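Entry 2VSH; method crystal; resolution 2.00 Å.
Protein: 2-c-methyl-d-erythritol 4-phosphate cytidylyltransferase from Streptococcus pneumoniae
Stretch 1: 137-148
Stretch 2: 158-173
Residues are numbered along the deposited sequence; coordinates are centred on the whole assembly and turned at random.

Stretch 1, residues 137-148: VDTVVEAVDTIV
Stretch 2 (158-173) DIPNRAHLYQGQTPQT

The contact is an antiparallel strand pairing, broken by a beta bulge and extended by scattered apolar side-chain contacts and one bridging water. Strand 137-142 runs against 165-169 at 138° between N-to-C directions, and against 171-173 at 164°. The chain turns a corner at T170, and the peptide bond before P171 is cis.

V137 and T173 form a hydrogen-bonded pair, CA to CA 5.0 Å. V137 N donates to T173 O at 2.8 Å, and T173 N to V137 O at 2.9 Å. D138 faces Q172 in a non-hydrogen-bonded pair. The register then shifts by two, so V140 faces G168, with CA atoms 4.7 Å apart.

T139 spans the bulge. T139 N donates to P171 O at 3.0 Å, while T139 O accepts from Q169 N at 2.7 Å. Its side chain (chi1 -47°, m) points toward the other stretch, and T139 OG1 donates to P171 O at 2.7 Å. P171 O thus takes two bonds from one residue.

The register set by V140 and G168 continues at V141, the next hydrogen-bonded pair. V141 N reaches Q167 O at 3.0 Å, and Q167 N reaches V141 O at 2.7 Å. The V141 and Q167 side chains share a sheet face. Beyond E142, A143 N still donates to L165 O at 3.3 Å.

V140 (m) packs CG2 against Y166 CD2 at 3.7 Å. Y166 is m, with chi2 86°. The end of the L165 side chain (m, t) comes nearer the first stretch, so L165 CD1 reaches I147 CB at 3.9 Å. Farther along, V148 CG2 meets I159 CG1 at 3.6 Å.

Extended R162 (chi1 and chi2 t) brings its guanidinium back to the loop. V144 O and D145 O lie over one face; V144 O is 3.1 Å from R162 NH2, but the angle is too poor for a hydrogen bond. A water donates to I147 O at 2.6 Å and P160 O at 2.8 Å.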

# COMPACT_ATOMS: atom_id res chain seq x y z
N VAL A 137 -6.46 -20.53 -2.04
CA VAL A 137 -7.11 -19.30 -2.50
C VAL A 137 -6.49 -18.13 -1.74
O VAL A 137 -6.27 -18.22 -0.54
CB VAL A 137 -8.65 -19.31 -2.21
CG1 VAL A 137 -9.34 -18.09 -2.86
CG2 VAL A 137 -9.28 -20.60 -2.69
N ASP A 138 -6.19 -17.06 -2.45
CA ASP A 138 -5.67 -15.86 -1.83
C ASP A 138 -6.63 -14.75 -2.20
O ASP A 138 -6.93 -14.56 -3.38
CB ASP A 138 -4.28 -15.56 -2.41
CG ASP A 138 -3.46 -14.64 -1.56
OD1 ASP A 138 -3.94 -14.17 -0.51
OD2 ASP A 138 -2.29 -14.38 -1.95
N THR A 139 -7.10 -14.02 -1.20
CA THR A 139 -7.99 -12.89 -1.44
C THR A 139 -7.17 -11.65 -1.75
O THR A 139 -6.35 -11.20 -0.93
CB THR A 139 -8.95 -12.64 -0.28
OG1 THR A 139 -9.54 -13.87 0.13
CG2 THR A 139 -10.06 -11.72 -0.70
N VAL A 140 -7.40 -11.09 -2.93
CA VAL A 140 -6.64 -9.95 -3.40
C VAL A 140 -7.52 -8.87 -4.02
O VAL A 140 -8.67 -9.12 -4.38
CB VAL A 140 -5.57 -10.38 -4.45
CG1 VAL A 140 -4.67 -11.50 -3.90
CG2 VAL A 140 -6.24 -10.84 -5.76
N VAL A 141 -6.96 -7.67 -4.13
CA VAL A 141 -7.53 -6.57 -4.92
C VAL A 141 -6.45 -6.07 -5.88
O VAL A 141 -5.26 -6.31 -5.66
CB VAL A 141 -8.03 -5.39 -4.02
CG1 VAL A 141 -9.27 -5.78 -3.26
CG2 VAL A 141 -6.94 -4.90 -3.07
N GLU A 142 -6.85 -5.38 -6.94
CA GLU A 142 -5.87 -4.73 -7.81
C GLU A 142 -5.01 -3.75 -7.01
O GLU A 142 -5.54 -2.95 -6.23
CB GLU A 142 -6.54 -4.00 -8.96
CG GLU A 142 -7.21 -4.92 -9.96
CD GLU A 142 -7.84 -4.19 -11.13
OE1 GLU A 142 -7.60 -2.97 -11.29
OE2 GLU A 142 -8.57 -4.85 -11.90
N ALA A 143 -3.70 -3.83 -7.21
CA ALA A 143 -2.76 -2.92 -6.57
C ALA A 143 -2.95 -1.52 -7.14
O ALA A 143 -3.05 -1.36 -8.36
CB ALA A 143 -1.33 -3.40 -6.76
N VAL A 144 -3.02 -0.53 -6.26
CA VAL A 144 -3.22 0.87 -6.67
C VAL A 144 -1.97 1.70 -6.35
O VAL A 144 -1.74 2.75 -6.96
CB VAL A 144 -4.50 1.47 -6.02
CG1 VAL A 144 -4.60 2.98 -6.29
CG2 VAL A 144 -5.74 0.77 -6.54
N ASP A 145 -1.18 1.21 -5.40
CA ASP A 145 0.16 1.72 -5.13
C ASP A 145 1.07 1.44 -6.32
O ASP A 145 0.96 0.40 -6.96
CB ASP A 145 0.77 0.97 -3.93
CG ASP A 145 0.60 1.70 -2.62
OD1 ASP A 145 0.66 2.96 -2.61
OD2 ASP A 145 0.41 1.00 -1.59
N THR A 146 1.98 2.35 -6.60
CA THR A 146 3.05 2.02 -7.52
C THR A 146 4.12 1.26 -6.73
O THR A 146 4.51 1.66 -5.64
CB THR A 146 3.61 3.24 -8.29
OG1 THR A 146 5.03 3.11 -8.39
CG2 THR A 146 3.26 4.53 -7.60
N ILE A 147 4.55 0.13 -7.29
CA ILE A 147 5.47 -0.76 -6.60
C ILE A 147 6.83 -0.72 -7.28
O ILE A 147 6.95 -0.91 -8.50
CB ILE A 147 4.92 -2.21 -6.53
CG1 ILE A 147 3.65 -2.28 -5.66
CG2 ILE A 147 5.96 -3.18 -6.03
CD1 ILE A 147 3.75 -1.62 -4.27
N VAL A 148 7.85 -0.46 -6.48
CA VAL A 148 9.24 -0.44 -6.92
C VAL A 148 10.02 -1.56 -6.21
O VAL A 148 9.85 -1.78 -5.01
CB VAL A 148 9.84 0.97 -6.66
CG1 VAL A 148 11.30 0.91 -6.35
CG2 VAL A 148 9.56 1.88 -7.85
N ASP A 158 14.32 -3.08 -10.16
CA ASP A 158 13.31 -2.90 -11.23
C ASP A 158 11.90 -2.49 -10.79
O ASP A 158 11.61 -2.36 -9.60
CB ASP A 158 13.25 -4.07 -12.24
CG ASP A 158 12.57 -5.29 -11.69
OD1 ASP A 158 11.64 -5.80 -12.36
OD2 ASP A 158 12.95 -5.72 -10.59
N ILE A 159 11.07 -2.22 -11.79
CA ILE A 159 9.68 -1.87 -11.60
C ILE A 159 8.85 -2.98 -12.24
O ILE A 159 8.88 -3.15 -13.46
CB ILE A 159 9.34 -0.48 -12.23
CG1 ILE A 159 9.67 0.64 -11.25
CG2 ILE A 159 7.87 -0.37 -12.59
CD1 ILE A 159 10.88 1.44 -11.58
N PRO A 160 8.15 -3.78 -11.40
CA PRO A 160 7.26 -4.80 -11.94
C PRO A 160 6.15 -4.20 -12.80
O PRO A 160 5.77 -3.05 -12.61
CB PRO A 160 6.65 -5.44 -10.68
CG PRO A 160 7.57 -5.10 -9.57
CD PRO A 160 8.18 -3.78 -9.93
N ASN A 161 5.67 -4.98 -13.76
CA ASN A 161 4.52 -4.60 -14.56
C ASN A 161 3.29 -4.47 -13.66
O ASN A 161 2.76 -5.47 -13.16
CB ASN A 161 4.31 -5.63 -15.67
CG ASN A 161 3.21 -5.25 -16.64
OD1 ASN A 161 3.12 -5.80 -17.74
ND2 ASN A 161 2.36 -4.31 -16.24
N ARG A 162 2.83 -3.23 -13.48
CA ARG A 162 1.69 -2.94 -12.61
C ARG A 162 0.37 -3.61 -13.05
O ARG A 162 -0.53 -3.81 -12.23
CB ARG A 162 1.52 -1.43 -12.46
CG ARG A 162 0.79 -1.03 -11.18
CD ARG A 162 0.60 0.48 -11.08
NE ARG A 162 -0.74 0.79 -10.58
CZ ARG A 162 -1.20 2.01 -10.35
NH1 ARG A 162 -0.42 3.08 -10.54
NH2 ARG A 162 -2.44 2.17 -9.90
N ALA A 163 0.26 -3.96 -14.33
CA ALA A 163 -0.91 -4.67 -14.86
C ALA A 163 -1.12 -6.06 -14.22
O ALA A 163 -2.21 -6.62 -14.29
CB ALA A 163 -0.83 -4.77 -16.38
N HIS A 164 -0.07 -6.59 -13.59
CA HIS A 164 -0.10 -7.94 -13.03
C HIS A 164 0.07 -7.98 -11.52
O HIS A 164 0.30 -9.04 -10.95
CB HIS A 164 0.96 -8.82 -13.70
CG HIS A 164 0.77 -8.96 -15.18
ND1 HIS A 164 1.81 -8.84 -16.08
CD2 HIS A 164 -0.34 -9.20 -15.91
CE1 HIS A 164 1.34 -9.00 -17.31
NE2 HIS A 164 0.04 -9.23 -17.23
N LEU A 165 -0.05 -6.82 -10.87
CA LEU A 165 0.14 -6.73 -9.44
C LEU A 165 -1.19 -6.58 -8.69
O LEU A 165 -2.10 -5.91 -9.15
CB LEU A 165 1.10 -5.60 -9.06
CG LEU A 165 2.52 -5.64 -9.67
CD1 LEU A 165 3.34 -4.41 -9.27
CD2 LEU A 165 3.26 -6.94 -9.31
N TYR A 166 -1.26 -7.24 -7.54
CA TYR A 166 -2.44 -7.25 -6.70
C TYR A 166 -1.99 -6.99 -5.28
O TYR A 166 -0.87 -7.37 -4.91
CB TYR A 166 -3.14 -8.62 -6.79
CG TYR A 166 -3.72 -8.91 -8.16
CD1 TYR A 166 -2.94 -9.46 -9.17
CD2 TYR A 166 -5.06 -8.60 -8.45
CE1 TYR A 166 -3.47 -9.71 -10.44
CE2 TYR A 166 -5.60 -8.86 -9.71
CZ TYR A 166 -4.79 -9.42 -10.69
OH TYR A 166 -5.32 -9.67 -11.94
N GLN A 167 -2.83 -6.30 -4.51
CA GLN A 167 -2.60 -6.18 -3.07
C GLN A 167 -3.19 -7.42 -2.39
O GLN A 167 -4.37 -7.74 -2.57
CB GLN A 167 -3.24 -4.90 -2.52
CG GLN A 167 -3.25 -4.82 -0.99
CD GLN A 167 -4.25 -3.81 -0.46
OE1 GLN A 167 -5.25 -4.17 0.17
NE2 GLN A 167 -3.99 -2.53 -0.71
N GLY A 168 -2.34 -8.11 -1.64
CA GLY A 168 -2.74 -9.32 -0.94
C GLY A 168 -3.53 -8.98 0.29
O GLY A 168 -3.13 -8.12 1.07
N GLN A 169 -4.66 -9.66 0.47
CA GLN A 169 -5.47 -9.49 1.66
C GLN A 169 -5.64 -10.86 2.29
O GLN A 169 -4.90 -11.78 1.97
CB GLN A 169 -6.83 -8.89 1.31
CG GLN A 169 -6.77 -7.57 0.53
CD GLN A 169 -8.16 -6.96 0.32
OE1 GLN A 169 -9.16 -7.67 0.16
NE2 GLN A 169 -8.22 -5.63 0.33
N THR A 170 -6.60 -10.98 3.21
CA THR A 170 -7.09 -12.29 3.63
C THR A 170 -8.62 -12.27 3.47
O THR A 170 -9.19 -11.19 3.39
CB THR A 170 -6.59 -12.71 5.04
OG1 THR A 170 -7.27 -11.98 6.07
CG2 THR A 170 -5.06 -12.55 5.17
N PRO A 171 -9.29 -13.45 3.45
CA PRO A 171 -8.82 -14.84 3.65
C PRO A 171 -7.75 -15.44 2.72
O PRO A 171 -7.54 -15.00 1.59
CB PRO A 171 -10.12 -15.66 3.55
CG PRO A 171 -11.20 -14.74 3.91
CD PRO A 171 -10.75 -13.40 3.32
N GLN A 172 -7.09 -16.45 3.27
CA GLN A 172 -6.27 -17.38 2.53
C GLN A 172 -6.78 -18.76 2.93
O GLN A 172 -6.82 -19.10 4.12
CB GLN A 172 -4.79 -17.20 2.87
CG GLN A 172 -4.29 -15.80 2.56
CD GLN A 172 -2.79 -15.60 2.82
OE1 GLN A 172 -2.13 -14.90 2.06
NE2 GLN A 172 -2.27 -16.20 3.88
N THR A 173 -7.17 -19.55 1.93
CA THR A 173 -7.97 -20.75 2.16
C THR A 173 -7.33 -21.98 1.51
O THR A 173 -6.84 -21.93 0.38
CB THR A 173 -9.42 -20.54 1.64
OG1 THR A 173 -9.98 -19.41 2.33
CG2 THR A 173 -10.31 -21.77 1.86
O HOH W 1 5.22 -1.45 -10.37